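Local coordinates for odorant-binding protein 1F (Rattus norvegicus, PDB 3FIQ), which probably binds a wide variety of chemical odorants, as a secreted lipocalin found in nasal epithelium, at residues 91-102 against 113-124. Residues are numbered along the deposited sequence; the frame is centred on the assembly and turned at random.
Sequences LKKTDDIIFFHN and NVILVAGKREDL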
ATOM      1  N   LEU A  91       5.220  -8.183   2.471  1.00  8.59           N
ATOM      2  CA  LEU A  91       4.971  -9.580   2.231  1.00  8.50           C
ATOM      3  C   LEU A  91       5.867 -10.102   1.141  1.00 11.44           C
ATOM      4  O   LEU A  91       6.232 -11.285   1.114  1.00 17.06           O
ATOM      5  CB  LEU A  91       3.548  -9.832   1.713  1.00 11.50           C
ATOM      6  CG  LEU A  91       2.371  -9.489   2.497  1.00 11.61           C
ATOM      7  CD1 LEU A  91       1.082  -9.790   1.713  1.00 13.71           C
ATOM      8  CD2 LEU A  91       2.401 -10.267   3.804  1.00 16.25           C
ATOM      9  N   LYS A  92       6.227  -9.278   0.184  1.00 11.27           N
ATOM     10  CA  LYS A  92       7.048  -9.718  -0.928  1.00 15.84           C
ATOM     11  C   LYS A  92       7.774  -8.542  -1.458  1.00  9.94           C
ATOM     12  O   LYS A  92       7.260  -7.452  -1.510  1.00 11.56           O
ATOM     13  CB  LYS A  92       6.216 -10.308  -2.055  1.00 17.84           C
ATOM     14  CG  LYS A  92       6.956 -10.480  -3.402  1.00 38.92           C
ATOM     15  CD  LYS A  92       5.990 -10.418  -4.583  1.00 35.93           C
ATOM     16  CE  LYS A  92       6.710 -10.207  -5.886  1.00 35.55           C
ATOM     17  NZ  LYS A  92       7.166 -11.515  -6.379  1.00 37.73           N
ATOM     18  N   LYS A  93       9.012  -8.743  -1.881  1.00  8.86           N
ATOM     19  CA  LYS A  93       9.694  -7.621  -2.493  1.00 10.72           C
ATOM     20  C   LYS A  93      10.686  -8.101  -3.559  1.00 16.00           C
ATOM     21  O   LYS A  93      11.347  -9.138  -3.386  1.00 17.75           O
ATOM     22  CB  LYS A  93      10.414  -6.715  -1.510  1.00 20.30           C
ATOM     23  CG  LYS A  93      11.398  -7.349  -0.606  1.00 30.59           C
ATOM     24  CD  LYS A  93      12.394  -6.355   0.051  1.00 29.57           C
ATOM     25  CE  LYS A  93      13.623  -7.186   0.431  1.00 29.43           C
ATOM     26  NZ  LYS A  93      14.549  -6.576   1.349  1.00 33.36           N
ATOM     27  N   THR A  94      10.766  -7.303  -4.621  1.00 12.09           N
ATOM     28  CA  THR A  94      11.758  -7.404  -5.684  1.00 14.53           C
ATOM     29  C   THR A  94      12.286  -5.995  -5.855  1.00 15.11           C
ATOM     30  O   THR A  94      11.861  -5.062  -5.138  1.00 17.95           O
ATOM     31  CB  THR A  94      11.148  -7.879  -6.981  1.00 20.68           C
ATOM     32  OG1 THR A  94      10.300  -6.852  -7.538  1.00 20.21           O
ATOM     33  CG2 THR A  94      10.305  -9.090  -6.774  1.00 24.73           C
ATOM     34  N   ASP A  95      13.221  -5.796  -6.782  1.00 15.69           N
ATOM     35  CA  ASP A  95      13.772  -4.446  -6.909  1.00 18.43           C
ATOM     36  C   ASP A  95      12.724  -3.438  -7.379  1.00 21.45           C
ATOM     37  O   ASP A  95      12.832  -2.247  -7.047  1.00 22.46           O
ATOM     38  CB  ASP A  95      15.019  -4.393  -7.805  1.00 23.35           C
ATOM     39  CG  ASP A  95      14.717  -4.746  -9.224  1.00 39.89           C
ATOM     40  OD1 ASP A  95      14.448  -5.931  -9.467  1.00 46.16           O
ATOM     41  OD2 ASP A  95      14.750  -3.842 -10.097  1.00 49.66           O
ATOM     42  N   ASP A  96      11.701  -3.891  -8.107  1.00 15.84           N
ATOM     43  CA  ASP A  96      10.741  -2.928  -8.664  1.00 11.03           C
ATOM     44  C   ASP A  96       9.275  -3.141  -8.286  1.00  9.26           C
ATOM     45  O   ASP A  96       8.432  -2.402  -8.745  1.00  8.82           O
ATOM     46  CB  ASP A  96      10.902  -2.776 -10.188  1.00 15.30           C
ATOM     47  CG  ASP A  96      10.721  -4.054 -10.896  1.00 19.41           C
ATOM     48  OD1 ASP A  96      10.245  -4.988 -10.253  1.00 17.54           O
ATOM     49  OD2 ASP A  96      11.054  -4.139 -12.089  1.00 19.47           O
ATOM     50  N   ILE A  97       9.002  -4.061  -7.367  1.00  9.16           N
ATOM     51  CA  ILE A  97       7.647  -4.372  -6.909  1.00  7.28           C
ATOM     52  C   ILE A  97       7.728  -4.711  -5.427  1.00  8.77           C
ATOM     53  O   ILE A  97       8.565  -5.489  -5.028  1.00  9.86           O
ATOM     54  CB  ILE A  97       7.044  -5.560  -7.682  1.00  7.55           C
ATOM     55  CG1 ILE A  97       6.879  -5.245  -9.176  1.00 10.98           C
ATOM     56  CG2 ILE A  97       5.771  -6.003  -7.001  1.00 11.65           C
ATOM     57  CD1 ILE A  97       5.813  -4.221  -9.457  1.00 10.07           C
ATOM     58  N   ILE A  98       6.840  -4.148  -4.616  1.00  5.66           N
ATOM     59  CA  ILE A  98       6.629  -4.491  -3.216  1.00  5.32           C
ATOM     60  C   ILE A  98       5.194  -4.805  -2.983  1.00  5.43           C
ATOM     61  O   ILE A  98       4.326  -4.021  -3.398  1.00  6.87           O
ATOM     62  CB  ILE A  98       7.096  -3.375  -2.275  1.00  6.12           C
ATOM     63  CG1 ILE A  98       8.592  -3.168  -2.464  1.00 10.51           C
ATOM     64  CG2 ILE A  98       6.790  -3.744  -0.805  1.00  6.07           C
ATOM     65  CD1 ILE A  98       9.167  -2.017  -1.629  1.00 15.90           C
ATOM     66  N   PHE A  99       4.903  -5.955  -2.394  1.00  6.55           N
ATOM     67  CA  PHE A  99       3.583  -6.250  -1.832  1.00  7.04           C
ATOM     68  C   PHE A  99       3.522  -5.930  -0.335  1.00  8.01           C
ATOM     69  O   PHE A  99       4.295  -6.513   0.430  1.00  8.12           O
ATOM     70  CB  PHE A  99       3.233  -7.721  -1.971  1.00  6.10           C
ATOM     71  CG  PHE A  99       3.018  -8.243  -3.396  1.00  6.96           C
ATOM     72  CD1 PHE A  99       3.229  -7.484  -4.563  1.00 11.50           C
ATOM     73  CD2 PHE A  99       2.485  -9.507  -3.538  1.00 13.43           C
ATOM     74  CE1 PHE A  99       3.008  -8.024  -5.794  1.00 13.89           C
ATOM     75  CE2 PHE A  99       2.280 -10.045  -4.792  1.00 15.00           C
ATOM     76  CZ  PHE A  99       2.543  -9.333  -5.893  1.00 11.20           C
ATOM     77  N   PHE A 100       2.719  -4.965   0.092  1.00  4.97           N
ATOM     78  CA  PHE A 100       2.511  -4.628   1.480  1.00  5.72           C
ATOM     79  C   PHE A 100       1.211  -5.236   1.957  1.00  8.70           C
ATOM     80  O   PHE A 100       0.243  -5.294   1.258  1.00  6.98           O
ATOM     81  CB  PHE A 100       2.339  -3.107   1.662  1.00  4.95           C
ATOM     82  CG  PHE A 100       3.614  -2.314   1.499  1.00  5.66           C
ATOM     83  CD1 PHE A 100       4.530  -2.253   2.499  1.00  9.21           C
ATOM     84  CD2 PHE A 100       3.829  -1.549   0.348  1.00  8.32           C
ATOM     85  CE1 PHE A 100       5.668  -1.468   2.381  1.00 10.97           C
ATOM     86  CE2 PHE A 100       4.996  -0.773   0.230  1.00  8.59           C
ATOM     87  CZ  PHE A 100       5.914  -0.753   1.289  1.00  8.98           C
ATOM     88  N   HIS A 101       1.192  -5.665   3.211  1.00  4.74           N
ATOM     89  CA  HIS A 101      -0.010  -6.030   3.896  1.00  5.42           C
ATOM     90  C   HIS A 101      -0.250  -4.952   4.942  1.00  8.10           C
ATOM     91  O   HIS A 101       0.683  -4.492   5.614  1.00  8.19           O
ATOM     92  CB  HIS A 101       0.155  -7.338   4.626  1.00  6.34           C
ATOM     93  CG  HIS A 101      -1.068  -7.764   5.341  1.00  9.93           C
ATOM     94  ND1 HIS A 101      -1.196  -7.678   6.712  1.00 18.49           N
ATOM     95  CD2 HIS A 101      -2.210  -8.323   4.896  1.00 15.49           C
ATOM     96  CE1 HIS A 101      -2.383  -8.131   7.066  1.00 17.35           C
ATOM     97  NE2 HIS A 101      -3.015  -8.527   5.990  1.00 16.72           N
ATOM     98  N   ASN A 102      -1.476  -4.428   4.984  1.00  4.17           N
ATOM     99  CA  ASN A 102      -1.879  -3.437   5.973  1.00  6.27           C
ATOM    100  C   ASN A 102      -3.185  -3.869   6.656  1.00  8.07           C
ATOM    101  O   ASN A 102      -4.066  -4.429   6.041  1.00  7.57           O
ATOM    102  CB  ASN A 102      -2.082  -2.058   5.358  1.00  4.16           C
ATOM    103  CG  ASN A 102      -2.435  -0.986   6.401  1.00  7.49           C
ATOM    104  OD1 ASN A 102      -3.430  -0.174   6.203  1.00 11.55           O
ATOM    105  ND2 ASN A 102      -1.710  -0.907   7.427  1.00  6.09           N
ATOM    106  N   ASN A 113      -8.467  -5.512   6.225  1.00  7.18           N
ATOM    107  CA  ASN A 113      -7.229  -6.152   5.756  1.00  5.82           C
ATOM    108  C   ASN A 113      -6.976  -5.803   4.306  1.00  7.53           C
ATOM    109  O   ASN A 113      -7.834  -6.000   3.481  1.00  5.52           O
ATOM    110  CB  ASN A 113      -7.318  -7.670   5.975  1.00  9.09           C
ATOM    111  CG  ASN A 113      -6.955  -8.032   7.429  1.00 22.29           C
ATOM    112  OD1 ASN A 113      -5.826  -8.357   7.717  1.00 23.23           O
ATOM    113  ND2 ASN A 113      -7.893  -7.893   8.330  1.00 30.09           N
ATOM    114  N   VAL A 114      -5.754  -5.387   3.985  1.00  5.58           N
ATOM    115  CA  VAL A 114      -5.401  -4.816   2.694  1.00  5.57           C
ATOM    116  C   VAL A 114      -4.086  -5.409   2.191  1.00  6.57           C
ATOM    117  O   VAL A 114      -3.151  -5.622   2.954  1.00  6.96           O
ATOM    118  CB  VAL A 114      -5.200  -3.303   2.831  1.00  5.77           C
ATOM    119  CG1 VAL A 114      -4.927  -2.658   1.452  1.00  8.03           C
ATOM    120  CG2 VAL A 114      -6.387  -2.603   3.502  1.00  8.03           C
ATOM    121  N   ILE A 115      -4.018  -5.715   0.906  1.00  5.66           N
ATOM    122  CA  ILE A 115      -2.774  -5.949   0.220  1.00  5.46           C
ATOM    123  C   ILE A 115      -2.658  -4.844  -0.811  1.00  5.15           C
ATOM    124  O   ILE A 115      -3.569  -4.616  -1.587  1.00  5.67           O
ATOM    125  CB  ILE A 115      -2.608  -7.345  -0.380  1.00  5.89           C
ATOM    126  CG1 ILE A 115      -2.699  -8.345   0.740  1.00  7.28           C
ATOM    127  CG2 ILE A 115      -1.243  -7.421  -1.178  1.00  7.13           C
ATOM    128  CD1 ILE A 115      -2.784  -9.841   0.163  1.00 10.18           C
ATOM    129  N   LEU A 116      -1.562  -4.092  -0.752  1.00  4.00           N
ATOM    130  CA  LEU A 116      -1.293  -3.026  -1.705  1.00  6.55           C
ATOM    131  C   LEU A 116      -0.006  -3.341  -2.460  1.00  5.98           C
ATOM    132  O   LEU A 116       1.014  -3.698  -1.863  1.00  6.41           O
ATOM    133  CB  LEU A 116      -1.133  -1.667  -0.937  1.00  6.29           C
ATOM    134  CG  LEU A 116      -0.857  -0.483  -1.868  1.00  6.66           C
ATOM    135  CD1 LEU A 116      -1.482   0.755  -1.280  1.00  6.37           C
ATOM    136  CD2 LEU A 116       0.578  -0.199  -1.996  1.00  6.10           C
ATOM    137  N   VAL A 117      -0.048  -3.268  -3.788  1.00  4.19           N
ATOM    138  CA  VAL A 117       1.113  -3.508  -4.618  1.00  5.56           C
ATOM    139  C   VAL A 117       1.699  -2.211  -5.102  1.00  5.99           C
ATOM    140  O   VAL A 117       1.032  -1.444  -5.836  1.00  5.69           O
ATOM    141  CB  VAL A 117       0.672  -4.358  -5.848  1.00  7.86           C
ATOM    142  CG1 VAL A 117       1.850  -4.613  -6.769  1.00 10.02           C
ATOM    143  CG2 VAL A 117       0.072  -5.685  -5.440  1.00  8.19           C
ATOM    144  N   ALA A 118       2.921  -1.924  -4.657  1.00  5.05           N
ATOM    145  CA  ALA A 118       3.646  -0.698  -5.041  1.00  6.53           C
ATOM    146  C   ALA A 118       4.690  -1.082  -6.090  1.00  6.04           C
ATOM    147  O   ALA A 118       5.268  -2.153  -6.022  1.00  7.19           O
ATOM    148  CB  ALA A 118       4.341  -0.103  -3.847  1.00  5.69           C
ATOM    149  N   GLY A 119       4.887  -0.204  -7.034  1.00  5.36           N
ATOM    150  CA  GLY A 119       5.796  -0.477  -8.135  1.00  5.78           C
ATOM    151  C   GLY A 119       6.656   0.668  -8.608  1.00  9.39           C
ATOM    152  O   GLY A 119       6.295   1.799  -8.457  1.00  8.06           O
ATOM    153  N   LYS A 120       7.749   0.295  -9.278  1.00  7.61           N
ATOM    154  CA  LYS A 120       8.578   1.230 -10.060  1.00  7.97           C
ATOM    155  C   LYS A 120       8.403   0.980 -11.521  1.00 12.39           C
ATOM    156  O   LYS A 120       9.187   1.441 -12.324  1.00 13.94           O
ATOM    157  CB  LYS A 120      10.037   1.172  -9.665  1.00 12.19           C
ATOM    158  CG  LYS A 120      10.323   1.598  -8.247  1.00 13.12           C
ATOM    159  CD  LYS A 120      11.788   1.584  -7.907  1.00 16.59           C
ATOM    160  CE  LYS A 120      12.073   2.247  -6.602  1.00 25.88           C
ATOM    161  NZ  LYS A 120      12.014   3.763  -6.519  1.00 21.46           N
ATOM    162  N   ARG A 121       7.362   0.243 -11.861  1.00 14.42           N
ATOM    163  CA  ARG A 121       6.973  -0.010 -13.247  1.00 12.52           C
ATOM    164  C   ARG A 121       5.417  -0.037 -13.310  1.00 13.46           C
ATOM    165  O   ARG A 121       4.783  -0.104 -12.260  1.00 11.63           O
ATOM    166  CB  ARG A 121       7.538  -1.331 -13.696  1.00 17.97           C
ATOM    167  CG  ARG A 121       7.132  -2.501 -12.836  1.00 17.20           C
ATOM    168  CD  ARG A 121       7.841  -3.694 -13.200  1.00 21.49           C
ATOM    169  NE  ARG A 121       7.520  -4.084 -14.555  1.00 23.76           N
ATOM    170  CZ  ARG A 121       8.373  -4.707 -15.353  1.00 33.86           C
ATOM    171  NH1 ARG A 121       9.596  -4.985 -14.926  1.00 39.15           N
ATOM    172  NH2 ARG A 121       8.001  -5.043 -16.560  1.00 32.21           N
ATOM    173  N   GLU A 122       4.834  -0.107 -14.511  1.00 13.73           N
ATOM    174  CA  GLU A 122       3.394   0.084 -14.628  1.00 14.00           C
ATOM    175  C   GLU A 122       2.617  -1.217 -14.495  1.00 14.66           C
ATOM    176  O   GLU A 122       1.412  -1.186 -14.285  1.00 16.05           O
ATOM    177  CB  GLU A 122       3.014   0.781 -15.952  1.00 24.25           C
ATOM    178  CG  GLU A 122       3.064  -0.047 -17.187  1.00 39.96           C
ATOM    179  CD  GLU A 122       2.227   0.570 -18.310  1.00 50.97           C
ATOM    180  OE1 GLU A 122       1.888   1.777 -18.187  1.00 49.91           O
ATOM    181  OE2 GLU A 122       1.922  -0.152 -19.291  1.00 56.77           O
ATOM    182  N   ASP A 123       3.261  -2.354 -14.655  1.00 11.68           N
ATOM    183  CA  ASP A 123       2.520  -3.643 -14.661  1.00 16.07           C
ATOM    184  C   ASP A 123       3.126  -4.729 -13.794  1.00 16.07           C
ATOM    185  O   ASP A 123       4.326  -4.778 -13.632  1.00 13.33           O
ATOM    186  CB  ASP A 123       2.417  -4.220 -16.090  1.00 22.91           C
ATOM    187  CG  ASP A 123       3.753  -4.193 -16.875  1.00 44.35           C
ATOM    188  OD1 ASP A 123       4.705  -4.981 -16.589  1.00 48.85           O
ATOM    189  OD2 ASP A 123       3.825  -3.395 -17.848  1.00 53.75           O
ATOM    190  N   LEU A 124       2.285  -5.627 -13.289  1.00 11.82           N
ATOM    191  CA  LEU A 124       2.706  -6.950 -12.855  1.00 11.15           C
ATOM    192  C   LEU A 124       2.753  -7.894 -14.040  1.00 11.43           C
ATOM    193  O   LEU A 124       1.941  -7.814 -14.994  1.00 14.09           O
ATOM    194  CB  LEU A 124       1.723  -7.525 -11.821  1.00  9.54           C
ATOM    195  CG  LEU A 124       1.689  -6.777 -10.483  1.00 10.19           C
ATOM    196  CD1 LEU A 124       0.690  -7.506  -9.538  1.00  8.06           C
ATOM    197  CD2 LEU A 124       3.089  -6.686  -9.869  1.00 10.10           C
TER
HETATM  198  O   HOH W   1      -5.255 -10.521   6.340  1.00 22.04           O
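I98, F100 and N102 pair with A118, L116 and V114 through their backbones, each pair sharing two hydrogen bonds. The bond from A118 N to I98 O is 2.8 Å long. K120 N adds a further backbone bond to D96 O. Strands 97-105 and 111-119 thus form an antiparallel hairpin of the lipocalin barrel.

On the face of I97, F99 and H101, apolar groups meet beside helix 126-138. CD1 of I97 lies 3.7 Å from CD2 of L124, and its CG2 faces CG1 of V117. With CG of F99 anti to its carbonyl carbon (chi1 -67°), the CD1-CE1 side of the ring lies along both methyls of V117, CE1 3.7 Å from V117 CG1. K92 CD lies over one face of the F99 ring. Cutting I97 back to an alanine removes CD1 and would probably open a gap beside L124 CD2 and the CA of G119. On the other face, the ring edge of F100 meets A118 CB, CE2 to CB 4.2 Å. F39 and M42 of strand 38-44 also touch this ring.

Polar side chains meet at both ends. R121 NH1 gives D96 OD2 a weak hydrogen bond, 3.3 Å, that forms part of a salt bridge. The carboxylate and guanidinium planes are 87° apart. R121 NH2 bridges to D123 OD1. H101 NE2 makes a weak, bent bond to N113 OD1, and a water joins the same two atoms.

The pairing thus rests mainly on main-chain bonds and buried apolar contacts, with weaker polar links at its ends.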